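Local structure of 16.4 kDa salivary peptide (Culex quinquefasciatus, 7KC8) at residues T5-L10 and E40-K45; L10-N15 and C106-G111; I19-K24 and I52-Y57; Y96-V101 and W128-V133. The protein is a mosquito salivary protein of unknown function with a beta-trefoil fold, and may bind sugars as ricin-type relatives of that fold do. All coordinates share one frame; numbering follows the deposited sequence.

Interaction 1 of 4, residues T5-L10 and E40-K45; sequences TGCVTL and EWVIEK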
loop_
_atom_site.group_PDB
_atom_site.type_symbol
_atom_site.label_atom_id
_atom_site.label_comp_id
_atom_site.label_asym_id
_atom_site.label_seq_id
_atom_site.Cartn_x
_atom_site.Cartn_y
_atom_site.Cartn_z
ATOM N N THR A 5 4.864 12.745 -2.260
ATOM C CA THR A 5 4.891 12.406 -0.846
ATOM C C THR A 5 3.786 13.167 -0.135
ATOM O O THR A 5 3.231 14.129 -0.665
ATOM C CB THR A 5 6.242 12.728 -0.208
ATOM O OG1 THR A 5 6.499 14.137 -0.299
ATOM C CG2 THR A 5 7.361 11.937 -0.891
ATOM N N GLY A 6 3.459 12.715 1.068
ATOM C CA GLY A 6 2.338 13.308 1.768
ATOM C C GLY A 6 1.045 12.551 1.554
ATOM O O GLY A 6 1.062 11.338 1.308
ATOM N N CYS A 7 -0.081 13.258 1.630
ATOM C CA CYS A 7 -1.390 12.619 1.587
ATOM C C CYS A 7 -1.792 12.292 0.161
ATOM O O CYS A 7 -1.796 13.167 -0.713
ATOM C CB CYS A 7 -2.454 13.514 2.213
ATOM S SG CYS A 7 -2.295 13.633 3.976
ATOM N N VAL A 8 -2.165 11.032 -0.058
ATOM C CA VAL A 8 -2.553 10.545 -1.371
ATOM C C VAL A 8 -3.755 9.624 -1.218
ATOM O O VAL A 8 -4.113 9.204 -0.117
ATOM C CB VAL A 8 -1.399 9.797 -2.065
ATOM C CG1 VAL A 8 -0.181 10.708 -2.222
ATOM C CG2 VAL A 8 -1.039 8.569 -1.255
ATOM N N THR A 9 -4.335 9.298 -2.358
ATOM C CA THR A 9 -5.295 8.185 -2.470
ATOM C C THR A 9 -4.567 7.104 -3.274
ATOM O O THR A 9 -3.775 7.433 -4.114
ATOM C CB THR A 9 -6.661 8.578 -3.030
ATOM O OG1 THR A 9 -6.490 9.236 -4.274
ATOM C CG2 THR A 9 -7.462 9.448 -2.098
ATOM N N LEU A 10 -4.825 5.849 -2.972
ATOM C CA LEU A 10 -4.177 4.705 -3.650
ATOM C C LEU A 10 -5.251 3.937 -4.421
ATOM O O LEU A 10 -5.976 3.175 -3.805
ATOM C CB LEU A 10 -3.564 3.819 -2.569
ATOM C CG LEU A 10 -2.086 4.008 -2.268
ATOM C CD1 LEU A 10 -1.534 5.313 -2.799
ATOM C CD2 LEU A 10 -1.792 3.826 -0.799
ATOM N N GLU A 40 -7.539 7.781 2.668
ATOM C CA GLU A 40 -6.355 8.664 2.564
ATOM C C GLU A 40 -5.131 7.973 3.174
ATOM O O GLU A 40 -5.247 7.428 4.253
ATOM C CB GLU A 40 -6.695 10.028 3.138
ATOM C CG GLU A 40 -7.754 10.715 2.320
ATOM C CD GLU A 40 -8.492 11.867 2.956
ATOM O OE1 GLU A 40 -7.864 12.652 3.599
ATOM O OE2 GLU A 40 -9.695 11.952 2.785
ATOM N N TRP A 41 -4.020 7.967 2.442
ATOM C CA TRP A 41 -2.778 7.339 2.872
ATOM C C TRP A 41 -1.649 8.350 2.799
ATOM O O TRP A 41 -1.751 9.373 2.124
ATOM C CB TRP A 41 -2.427 6.135 2.001
ATOM C CG TRP A 41 -3.390 5.026 2.113
ATOM C CD1 TRP A 41 -4.581 4.895 1.443
ATOM C CD2 TRP A 41 -3.266 3.874 2.942
ATOM N NE1 TRP A 41 -5.200 3.731 1.812
ATOM C CE2 TRP A 41 -4.415 3.082 2.730
ATOM C CE3 TRP A 41 -2.300 3.435 3.850
ATOM C CZ2 TRP A 41 -4.626 1.883 3.398
ATOM C CZ3 TRP A 41 -2.505 2.225 4.507
ATOM C CH2 TRP A 41 -3.658 1.463 4.270
ATOM N N VAL A 42 -0.544 8.047 3.469
ATOM C CA VAL A 42 0.618 8.924 3.448
ATOM C C VAL A 42 1.820 8.173 2.896
ATOM O O VAL A 42 2.153 7.081 3.365
ATOM C CB VAL A 42 0.917 9.498 4.840
ATOM C CG1 VAL A 42 2.125 10.433 4.765
ATOM C CG2 VAL A 42 -0.294 10.230 5.356
ATOM N N ILE A 43 2.467 8.764 1.906
ATOM C CA ILE A 43 3.721 8.262 1.364
ATOM C C ILE A 43 4.855 9.064 1.992
ATOM O O ILE A 43 4.899 10.293 1.866
ATOM C CB ILE A 43 3.750 8.378 -0.168
ATOM C CG1 ILE A 43 2.730 7.430 -0.806
ATOM C CG2 ILE A 43 5.168 8.127 -0.689
ATOM C CD1 ILE A 43 2.528 7.643 -2.296
ATOM N N GLU A 44 5.773 8.378 2.668
ATOM C CA GLU A 44 6.944 8.997 3.280
ATOM C C GLU A 44 8.200 8.463 2.607
ATOM O O GLU A 44 8.298 7.265 2.337
ATOM C CB GLU A 44 7.013 8.710 4.775
ATOM C CG GLU A 44 5.765 9.107 5.547
ATOM C CD GLU A 44 5.795 8.630 6.994
ATOM O OE1 GLU A 44 6.779 7.965 7.383
ATOM O OE2 GLU A 44 4.835 8.915 7.740
ATOM N N LYS A 45 9.149 9.354 2.313
ATOM C CA LYS A 45 10.427 8.908 1.777
ATOM C C LYS A 45 11.158 8.108 2.838
ATOM O O LYS A 45 11.077 8.413 4.028
ATOM C CB LYS A 45 11.292 10.091 1.314
ATOM C CG LYS A 45 11.063 10.493 -0.150
ATOM C CD LYS A 45 12.303 11.138 -0.791
ATOM C CE LYS A 45 13.347 10.081 -1.152
ATOM N NZ LYS A 45 14.721 10.639 -1.333
#

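Interaction 2 of 4, residues L10-N15 and C106-G111; sequences LKFVNN and CLVISG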
loop_
_atom_site.group_PDB
_atom_site.type_symbol
_atom_site.label_atom_id
_atom_site.label_comp_id
_atom_site.label_asym_id
_atom_site.label_seq_id
_atom_site.Cartn_x
_atom_site.Cartn_y
_atom_site.Cartn_z
ATOM N N LEU A 10 -4.825 5.849 -2.972
ATOM C CA LEU A 10 -4.177 4.705 -3.650
ATOM C C LEU A 10 -5.251 3.937 -4.421
ATOM O O LEU A 10 -5.976 3.175 -3.805
ATOM C CB LEU A 10 -3.564 3.819 -2.569
ATOM C CG LEU A 10 -2.086 4.008 -2.268
ATOM C CD1 LEU A 10 -1.534 5.313 -2.799
ATOM C CD2 LEU A 10 -1.792 3.826 -0.799
ATOM N N LYS A 11 -5.276 4.090 -5.736
ATOM C CA LYS A 11 -6.301 3.444 -6.581
ATOM C C LYS A 11 -5.656 2.522 -7.618
ATOM O O LYS A 11 -4.845 2.966 -8.383
ATOM C CB LYS A 11 -7.206 4.531 -7.155
ATOM C CG LYS A 11 -8.461 4.070 -7.865
ATOM C CD LYS A 11 -8.729 4.903 -9.091
ATOM C CE LYS A 11 -10.159 4.857 -9.569
ATOM N NZ LYS A 11 -10.778 6.200 -9.557
ATOM N N PHE A 12 -6.002 1.250 -7.562
ATOM C CA PHE A 12 -5.533 0.263 -8.554
ATOM C C PHE A 12 -6.324 0.509 -9.840
ATOM O O PHE A 12 -7.543 0.429 -9.840
ATOM C CB PHE A 12 -5.702 -1.146 -7.996
ATOM C CG PHE A 12 -4.830 -2.193 -8.620
ATOM C CD1 PHE A 12 -3.458 -2.078 -8.601
ATOM C CD2 PHE A 12 -5.383 -3.314 -9.193
ATOM C CE1 PHE A 12 -2.658 -3.050 -9.170
ATOM C CE2 PHE A 12 -4.586 -4.287 -9.763
ATOM C CZ PHE A 12 -3.226 -4.152 -9.752
ATOM N N VAL A 13 -5.606 0.828 -10.901
ATOM C CA VAL A 13 -6.176 1.192 -12.225
ATOM C C VAL A 13 -7.068 0.093 -12.792
ATOM O O VAL A 13 -8.186 0.392 -13.159
ATOM C CB VAL A 13 -5.048 1.533 -13.210
ATOM C CG1 VAL A 13 -5.535 1.597 -14.635
ATOM C CG2 VAL A 13 -4.363 2.825 -12.839
ATOM N N ASN A 14 -6.590 -1.131 -12.835
ATOM C CA ASN A 14 -7.330 -2.168 -13.548
ATOM C C ASN A 14 -8.659 -2.498 -12.885
ATOM O O ASN A 14 -9.567 -2.968 -13.576
ATOM C CB ASN A 14 -6.500 -3.452 -13.666
ATOM C CG ASN A 14 -5.182 -3.247 -14.406
ATOM O OD1 ASN A 14 -4.996 -2.264 -15.129
ATOM N ND2 ASN A 14 -4.258 -4.184 -14.223
ATOM N N ASN A 15 -8.790 -2.241 -11.574
ATOM C CA ASN A 15 -9.954 -2.583 -10.759
ATOM C C ASN A 15 -10.797 -1.394 -10.335
ATOM O O ASN A 15 -11.919 -1.602 -9.874
ATOM C CB ASN A 15 -9.527 -3.271 -9.451
ATOM C CG ASN A 15 -8.746 -4.515 -9.675
ATOM O OD1 ASN A 15 -8.654 -5.009 -10.801
ATOM N ND2 ASN A 15 -8.196 -5.064 -8.601
ATOM N N CYS A 106 5.108 -7.198 -6.659
ATOM C CA CYS A 106 4.297 -6.004 -6.975
ATOM C C CYS A 106 3.094 -5.880 -6.052
ATOM O O CYS A 106 2.465 -6.870 -5.770
ATOM C CB CYS A 106 3.794 -6.053 -8.409
ATOM S SG CYS A 106 5.070 -6.560 -9.577
ATOM N N LEU A 107 2.829 -4.671 -5.598
ATOM C CA LEU A 107 1.583 -4.471 -4.859
ATOM C C LEU A 107 0.454 -4.430 -5.890
ATOM O O LEU A 107 0.593 -3.802 -6.933
ATOM C CB LEU A 107 1.633 -3.204 -4.026
ATOM C CG LEU A 107 0.392 -3.040 -3.174
ATOM C CD1 LEU A 107 0.411 -4.013 -2.017
ATOM C CD2 LEU A 107 0.277 -1.614 -2.702
ATOM N N VAL A 108 -0.645 -5.059 -5.540
ATOM C CA VAL A 108 -1.775 -5.233 -6.468
ATOM C C VAL A 108 -3.057 -5.436 -5.660
ATOM O O VAL A 108 -2.978 -5.802 -4.512
ATOM C CB VAL A 108 -1.415 -6.487 -7.277
ATOM C CG1 VAL A 108 -2.370 -7.643 -7.101
ATOM C CG2 VAL A 108 -1.031 -6.211 -8.709
ATOM N N ILE A 109 -4.191 -5.094 -6.253
ATOM C CA ILE A 109 -5.508 -5.463 -5.676
ATOM C C ILE A 109 -6.039 -6.573 -6.581
ATOM O O ILE A 109 -6.141 -6.359 -7.753
ATOM C CB ILE A 109 -6.450 -4.268 -5.526
ATOM C CG1 ILE A 109 -5.889 -3.244 -4.550
ATOM C CG2 ILE A 109 -7.818 -4.744 -5.101
ATOM C CD1 ILE A 109 -6.824 -2.136 -4.250
ATOM N N SER A 110 -6.355 -7.726 -6.020
ATOM C CA SER A 110 -6.750 -8.889 -6.802
ATOM C C SER A 110 -8.188 -8.770 -7.295
ATOM O O SER A 110 -8.949 -7.881 -6.896
ATOM C CB SER A 110 -6.611 -10.170 -5.983
ATOM O OG SER A 110 -7.809 -10.417 -5.264
ATOM N N GLY A 111 -8.556 -9.698 -8.182
ATOM C CA GLY A 111 -9.918 -9.747 -8.690
ATOM C C GLY A 111 -10.957 -9.935 -7.602
ATOM O O GLY A 111 -12.073 -9.419 -7.713
#

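Interaction 3 of 4, residues I19-K24 and I52-Y57; sequences INMWDK and IRPRIY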
loop_
_atom_site.group_PDB
_atom_site.type_symbol
_atom_site.label_atom_id
_atom_site.label_comp_id
_atom_site.label_asym_id
_atom_site.label_seq_id
_atom_site.Cartn_x
_atom_site.Cartn_y
_atom_site.Cartn_z
ATOM N N ILE A 19 -7.253 1.121 -1.714
ATOM C CA ILE A 19 -6.896 0.336 -0.539
ATOM C C ILE A 19 -7.709 0.846 0.645
ATOM O O ILE A 19 -7.490 1.966 1.115
ATOM C CB ILE A 19 -5.393 0.430 -0.237
ATOM C CG1 ILE A 19 -4.545 -0.090 -1.390
ATOM C CG2 ILE A 19 -5.060 -0.355 1.018
ATOM C CD1 ILE A 19 -3.059 0.127 -1.148
ATOM N N ASN A 20 -8.628 0.026 1.142
ATOM C CA ASN A 20 -9.366 0.339 2.360
ATOM C C ASN A 20 -8.861 -0.538 3.502
ATOM O O ASN A 20 -8.186 -1.550 3.294
ATOM C CB ASN A 20 -10.877 0.136 2.163
ATOM C CG ASN A 20 -11.471 1.089 1.146
ATOM O OD1 ASN A 20 -10.756 1.878 0.528
ATOM N ND2 ASN A 20 -12.775 1.001 0.942
ATOM N N MET A 21 -9.171 -0.124 4.719
ATOM C CA MET A 21 -8.709 -0.852 5.915
ATOM C C MET A 21 -9.884 -1.117 6.862
ATOM O O MET A 21 -10.911 -0.447 6.753
ATOM C CB MET A 21 -7.633 -0.032 6.629
ATOM C CG MET A 21 -8.018 1.415 6.843
ATOM S SD MET A 21 -6.703 2.516 7.288
ATOM C CE MET A 21 -7.582 4.065 7.353
ATOM N N TRP A 22 -9.709 -2.083 7.751
ATOM C CA TRP A 22 -10.709 -2.398 8.760
ATOM C C TRP A 22 -10.828 -1.269 9.777
ATOM O O TRP A 22 -9.874 -0.525 10.035
ATOM C CB TRP A 22 -10.360 -3.708 9.469
ATOM C CG TRP A 22 -11.007 -4.896 8.835
ATOM C CD1 TRP A 22 -10.942 -5.262 7.521
ATOM C CD2 TRP A 22 -11.811 -5.882 9.484
ATOM N NE1 TRP A 22 -11.657 -6.418 7.311
ATOM C CE2 TRP A 22 -12.197 -6.822 8.501
ATOM C CE3 TRP A 22 -12.236 -6.069 10.798
ATOM C CZ2 TRP A 22 -12.995 -7.925 8.791
ATOM C CZ3 TRP A 22 -13.029 -7.171 11.091
ATOM C CH2 TRP A 22 -13.400 -8.085 10.090
ATOM N N ASP A 23 -11.986 -1.144 10.404
ATOM C CA ASP A 23 -12.179 -0.094 11.430
ATOM C C ASP A 23 -11.511 -0.511 12.737
ATOM O O ASP A 23 -11.113 0.372 13.483
ATOM C CB ASP A 23 -13.658 0.259 11.587
ATOM C CG ASP A 23 -14.224 1.037 10.411
ATOM O OD1 ASP A 23 -13.461 1.315 9.470
ATOM O OD2 ASP A 23 -15.427 1.356 10.444
ATOM N N LYS A 24 -11.323 -1.807 12.946
ATOM C CA LYS A 24 -10.797 -2.245 14.254
ATOM C C LYS A 24 -9.612 -3.192 14.105
ATOM O O LYS A 24 -9.749 -4.212 13.455
ATOM C CB LYS A 24 -11.937 -2.793 15.108
ATOM N N ILE A 52 4.683 3.650 3.798
ATOM C CA ILE A 52 3.301 4.013 3.522
ATOM C C ILE A 52 2.494 3.766 4.785
ATOM O O ILE A 52 2.669 2.739 5.447
ATOM C CB ILE A 52 2.729 3.220 2.324
ATOM C CG1 ILE A 52 3.529 3.512 1.042
ATOM C CG2 ILE A 52 1.238 3.518 2.112
ATOM C CD1 ILE A 52 3.061 2.717 -0.195
ATOM N N ARG A 53 1.645 4.723 5.141
ATOM C CA ARG A 53 0.805 4.649 6.326
ATOM C C ARG A 53 -0.518 5.332 6.030
ATOM O O ARG A 53 -0.578 6.245 5.197
ATOM C CB ARG A 53 1.457 5.318 7.547
ATOM C CG ARG A 53 1.933 6.732 7.259
ATOM C CD ARG A 53 2.087 7.543 8.521
ATOM N NE ARG A 53 0.800 7.799 9.140
ATOM C CZ ARG A 53 0.638 8.511 10.248
ATOM N NH1 ARG A 53 1.689 9.045 10.848
ATOM N NH2 ARG A 53 -0.575 8.692 10.758
ATOM N N PRO A 54 -1.595 4.905 6.676
ATOM C CA PRO A 54 -2.853 5.627 6.518
ATOM C C PRO A 54 -2.764 6.965 7.231
ATOM O O PRO A 54 -2.013 7.127 8.195
ATOM C CB PRO A 54 -3.881 4.700 7.171
ATOM C CG PRO A 54 -3.109 3.933 8.152
ATOM C CD PRO A 54 -1.727 3.765 7.595
ATOM N N ARG A 55 -3.549 7.926 6.738
ATOM C CA ARG A 55 -3.488 9.284 7.267
ATOM C C ARG A 55 -3.775 9.322 8.764
ATOM O O ARG A 55 -3.179 10.129 9.489
ATOM C CB ARG A 55 -4.471 10.196 6.522
ATOM C CG ARG A 55 -4.367 11.678 6.923
ATOM C CD ARG A 55 -5.442 12.556 6.295
ATOM N NE ARG A 55 -6.796 12.132 6.642
ATOM C CZ ARG A 55 -7.420 12.453 7.771
ATOM N NH1 ARG A 55 -6.812 13.197 8.675
ATOM N NH2 ARG A 55 -8.650 12.024 8.002
ATOM N N ILE A 56 -4.662 8.453 9.256
ATOM C CA ILE A 56 -5.183 8.593 10.614
ATOM C C ILE A 56 -4.604 7.592 11.602
ATOM O O ILE A 56 -4.883 7.715 12.805
ATOM C CB ILE A 56 -6.727 8.534 10.645
ATOM C CG1 ILE A 56 -7.256 7.144 10.277
ATOM C CG2 ILE A 56 -7.332 9.597 9.740
ATOM C CD1 ILE A 56 -8.684 6.952 10.729
ATOM N N TYR A 57 -3.802 6.627 11.162
ATOM C CA TYR A 57 -3.129 5.725 12.090
ATOM C C TYR A 57 -1.645 5.688 11.784
ATOM O O TYR A 57 -1.244 5.655 10.618
ATOM C CB TYR A 57 -3.657 4.292 12.026
ATOM C CG TYR A 57 -5.146 4.157 12.123
ATOM C CD1 TYR A 57 -5.810 4.381 13.320
ATOM C CD2 TYR A 57 -5.889 3.774 11.017
ATOM C CE1 TYR A 57 -7.184 4.240 13.405
ATOM C CE2 TYR A 57 -7.258 3.640 11.085
ATOM C CZ TYR A 57 -7.904 3.868 12.282
ATOM O OH TYR A 57 -9.270 3.731 12.331
#

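Interaction 4 of 4, residues Y96-V101 and W128-V133; sequences YWISNV and WEIQPV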
loop_
_atom_site.group_PDB
_atom_site.type_symbol
_atom_site.label_atom_id
_atom_site.label_comp_id
_atom_site.label_asym_id
_atom_site.label_seq_id
_atom_site.Cartn_x
_atom_site.Cartn_y
_atom_site.Cartn_z
ATOM N N TYR A 96 1.695 4.890 -11.384
ATOM C CA TYR A 96 2.797 4.333 -10.629
ATOM C C TYR A 96 2.623 2.834 -10.486
ATOM O O TYR A 96 1.505 2.314 -10.507
ATOM C CB TYR A 96 2.887 4.993 -9.262
ATOM C CG TYR A 96 3.064 6.479 -9.385
ATOM C CD1 TYR A 96 1.973 7.312 -9.510
ATOM C CD2 TYR A 96 4.328 7.043 -9.399
ATOM C CE1 TYR A 96 2.129 8.664 -9.646
ATOM C CE2 TYR A 96 4.491 8.390 -9.531
ATOM C CZ TYR A 96 3.387 9.196 -9.660
ATOM O OH TYR A 96 3.546 10.550 -9.795
ATOM N N TRP A 97 3.742 2.137 -10.355
ATOM C CA TRP A 97 3.712 0.792 -9.818
ATOM C C TRP A 97 4.482 0.779 -8.507
ATOM O O TRP A 97 5.380 1.592 -8.283
ATOM C CB TRP A 97 4.266 -0.239 -10.802
ATOM C CG TRP A 97 5.615 0.050 -11.378
ATOM C CD1 TRP A 97 5.888 0.683 -12.562
ATOM C CD2 TRP A 97 6.880 -0.341 -10.834
ATOM N NE1 TRP A 97 7.245 0.738 -12.769
ATOM C CE2 TRP A 97 7.877 0.106 -11.731
ATOM C CE3 TRP A 97 7.270 -1.015 -9.675
ATOM C CZ2 TRP A 97 9.243 -0.105 -11.503
ATOM C CZ3 TRP A 97 8.632 -1.224 -9.450
ATOM C CH2 TRP A 97 9.599 -0.762 -10.364
ATOM N N ILE A 98 4.075 -0.125 -7.625
ATOM C CA ILE A 98 4.590 -0.219 -6.271
ATOM C C ILE A 98 5.096 -1.633 -6.066
ATOM O O ILE A 98 4.435 -2.596 -6.468
ATOM C CB ILE A 98 3.509 0.114 -5.230
ATOM C CG1 ILE A 98 2.898 1.489 -5.518
ATOM C CG2 ILE A 98 4.101 0.041 -3.814
ATOM C CD1 ILE A 98 1.573 1.721 -4.808
ATOM N N SER A 99 6.244 -1.761 -5.413
ATOM C CA SER A 99 6.818 -3.070 -5.190
ATOM C C SER A 99 7.415 -3.149 -3.798
ATOM O O SER A 99 8.104 -2.227 -3.355
ATOM C CB SER A 99 7.894 -3.373 -6.219
ATOM O OG SER A 99 8.456 -4.632 -5.959
ATOM N N ASN A 100 7.173 -4.269 -3.118
ATOM C CA ASN A 100 7.796 -4.487 -1.822
ATOM C C ASN A 100 9.279 -4.791 -1.999
ATOM O O ASN A 100 9.650 -5.705 -2.732
ATOM C CB ASN A 100 7.105 -5.631 -1.089
ATOM C CG ASN A 100 7.711 -5.886 0.268
ATOM O OD1 ASN A 100 8.588 -6.745 0.427
ATOM N ND2 ASN A 100 7.264 -5.113 1.259
ATOM N N VAL A 101 10.130 -4.035 -1.317
ATOM C CA VAL A 101 11.575 -4.187 -1.505
ATOM C C VAL A 101 12.058 -5.551 -0.998
ATOM O O VAL A 101 12.789 -6.256 -1.696
ATOM C CB VAL A 101 12.329 -3.023 -0.835
ATOM C CG1 VAL A 101 13.863 -3.266 -0.859
ATOM C CG2 VAL A 101 11.942 -1.687 -1.496
ATOM N N TRP A 128 -0.983 1.945 -10.423
ATOM C CA TRP A 128 -1.775 2.614 -9.411
ATOM C C TRP A 128 -1.990 4.064 -9.808
ATOM O O TRP A 128 -1.125 4.683 -10.430
ATOM C CB TRP A 128 -1.062 2.572 -8.067
ATOM C CG TRP A 128 -1.051 1.236 -7.459
ATOM C CD1 TRP A 128 -0.172 0.213 -7.707
ATOM C CD2 TRP A 128 -1.970 0.757 -6.485
ATOM N NE1 TRP A 128 -0.492 -0.882 -6.926
ATOM C CE2 TRP A 128 -1.598 -0.569 -6.172
ATOM C CE3 TRP A 128 -3.081 1.318 -5.849
ATOM C CZ2 TRP A 128 -2.294 -1.331 -5.247
ATOM C CZ3 TRP A 128 -3.772 0.559 -4.943
ATOM C CH2 TRP A 128 -3.372 -0.748 -4.635
ATOM N N GLU A 129 -3.128 4.616 -9.417
ATOM C CA GLU A 129 -3.341 6.057 -9.495
ATOM C C GLU A 129 -3.044 6.644 -8.121
ATOM O O GLU A 129 -3.693 6.277 -7.132
ATOM C CB GLU A 129 -4.762 6.396 -9.949
ATOM N N ILE A 130 -2.044 7.515 -8.053
ATOM C CA ILE A 130 -1.651 8.165 -6.773
ATOM C C ILE A 130 -2.017 9.648 -6.861
ATOM O O ILE A 130 -1.216 10.442 -7.286
ATOM C CB ILE A 130 -0.184 7.878 -6.397
ATOM C CG1 ILE A 130 0.131 6.386 -6.498
ATOM C CG2 ILE A 130 0.125 8.403 -5.013
ATOM C CD1 ILE A 130 1.511 5.998 -6.075
ATOM N N GLN A 131 -3.247 9.954 -6.484
ATOM C CA GLN A 131 -3.816 11.315 -6.562
ATOM C C GLN A 131 -3.572 12.016 -5.230
ATOM O O GLN A 131 -4.036 11.542 -4.227
ATOM C CB GLN A 131 -5.270 11.193 -7.015
ATOM C CG GLN A 131 -6.130 12.414 -6.776
ATOM C CD GLN A 131 -6.973 12.790 -7.965
ATOM O OE1 GLN A 131 -8.089 12.322 -8.138
ATOM N NE2 GLN A 131 -6.427 13.651 -8.800
ATOM N N PRO A 132 -2.811 13.118 -5.185
ATOM C CA PRO A 132 -2.578 13.818 -3.946
ATOM C C PRO A 132 -3.856 14.425 -3.364
ATOM O O PRO A 132 -4.762 14.752 -4.065
ATOM C CB PRO A 132 -1.537 14.878 -4.291
ATOM C CG PRO A 132 -1.680 15.061 -5.752
ATOM C CD PRO A 132 -2.110 13.719 -6.297
ATOM N N VAL A 133 -3.866 14.549 -2.050
ATOM C CA VAL A 133 -5.068 15.094 -1.353
ATOM C C VAL A 133 -4.627 16.348 -0.595
ATOM O O VAL A 133 -3.609 16.270 0.123
ATOM C CB VAL A 133 -5.681 14.055 -0.391
ATOM C CG1 VAL A 133 -6.999 14.527 0.200
ATOM C CG2 VAL A 133 -5.854 12.693 -1.045
#

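Interaction 1 of 4, residues T5-L10 and E40-K45
Leu10 CD2 sits over one face of the Trp41 indole, above the pyrrole part and displaced toward its rim, a CH-pi contact with CD2 3.5 Å from Trp41 CG. Beside it, Val8 and Ile43 cross at about a right angle, Val8 CG2 meeting Ile43 CD1 at 3.8 Å. Val8, Trp41 and Ile43 share one face of an antiparallel beta-trefoil pairing, and Ile130 of strand 128-132 touches Val8, Leu10 and Ile43. On the other face, Cys7 SG lies 4.2 Å from Val42 CG2 and is tied by a disulfide to Cys136. Four backbone bonds fix this register. Val8 N gives to Trp41 O at 2.8 Å and Trp41 N returns to Val8 O at 2.8 Å, both arriving nearly along the C=O axis, the second almost straight at 178°. Gly6 and Ile43 form the next reciprocal pair, with Gly6 N 2.9 Å from Ile43 O; at Gly6 phi is 95°, where a side chain would collide with the preceding carbonyl. Farther out, Trp41 NE1 donates to Ile19 O, which would help to hold the indole's rotation. The buried indole's one polar atom is thus satisfied at its edge, while Leu10 packs on the pi face by dispersion.

Interaction 2 of 4, residues L10-N15 and C106-G111
The Phe12 ring lies with one face against the backbone of strand 105-109: Ile109 N stands 3.5 Å above the ring plane, over its centre, and Val108 C sits over the same face, farther off. At the ring's edge, in its plane, is Asn15 CG. Phe12 CG is anti to the backbone N (chi1 -158°), which carries the ring from strand 8-12 across to strand 105-109; the two strands run at 77° and form no bridge here. Ile109 slides past Phe12 in the opposite direction, its CB 3.9 Å from Phe12 CD2 and its CD1 4.0 Å from Phe12 CB. Beyond Phe12 the chain turns, and Asn15 brings its amide back to the same strand. Asn15 ND2 reaches Ile109 O at 2.6 Å, but the N-H is bent to 126°, so the bond is weak despite its shortness. In this beta-trefoil the contact joins the first strand to one more than 90 residues further along the chain. An aromatic face laid on a peptide backbone, with one bent, weak hydrogen bond from the Asn15 amide at its border, implies a junction held mainly by packing and dispersion.

Interaction 3 of 4, residues I19-K24 and I52-Y57
Met21 reaches across obliquely to both Pro54 and Tyr57, and its thioether end lies along the border of the tyrosine ring. Its CG occupies the crowded position between the backbone N and the carbonyl carbon (chi1 49°), beyond which the chain is extended, so SD and CE are delivered straight to the other segment. SD touches Pro54 CB at 3.6 Å. The same sulfur is 5.1 Å from the centroid of the Tyr57 ring and practically in its plane, 88° off the normal, which makes this an edge-on Met-aromatic contact. The methyl also comes to the ring's rim, CE standing 3.8 Å from Tyr57 CE2. This packing joins the end of strand 17-21 to the turn after strand 49-54 in the beta-trefoil, two parts whose nearest CA atoms, those of Met21 and Pro54, are still 8.8 Å apart; side chains alone span the interval. Ile56 CG1 lies over one face of the Tyr57 ring, toward the rim, 3.6 Å above the plane. Arg30 adds a cation-pi partner to the tyrosine and also touches Met21. Pro54 packs on Trp41 as well, while its carbonyl O takes a bond of 3.0 Å from Arg53 NE, the donor lying above the carbonyl plane.

Interaction 4 of 4, residues Y96-V101 and W128-V133
Tyr96 and Trp128 make a single antiparallel hydrogen-bonded bridge between strands 95-100 and 128-132, which cross at 105° in the buried part of this beta-trefoil. Trp128 N donates to Tyr96 O nearly along the C=O axis, and Tyr96 N returns to Trp128 O at 3.0 Å. From there the Trp128 side chain leads inward. CB lies 3.6 Å from Tyr96 O, and CG, beside the backbone N (chi1 -72°), turns the indole so that this oxygen stays at its edge, in plane. Ile98 CD1 lies over one face of the five-membered ring, toward the rim, in a CH-pi contact, 12° off the normal and 3.7 Å from Trp128 CD1. At NE1 the N-H is taken by Leu107 O, which would hold the ring's rotation, and the edge of Phe12 stands against the opposite face of the indole. Two residues on, Ile130 crosses Tyr96 at about a right angle. Its CD1 lies 3.6 Å from Tyr96 CB, while its CG1 is 3.7 Å from Tyr96 CD1.

In the fold
Strand 8-12 links three of the contacts: interactions 1 and 2 share Leu10 on it, with centres about 16 Å apart, and strand 128-132 of interaction 4 pairs with it through Thr9 N to Gln131 O, 2.9 Å. The centre of interaction 4 lies about 9 Å from that of interaction 1 and 10 Å from that of interaction 2. Interactions 2 and 4 also join through the neighbouring strands 95-100 and 105-109. Interaction 3, whose strand 17-21 pairs with strand 8-12, is about 11 Å from interaction 1 between centres and lies across the chain's centre from interaction 4, yet Ile19 CG1 still reaches Trp128 CH2 at 3.5 Å. No ligand marks the putative sugar site, so none of the four contacts can be assigned to it.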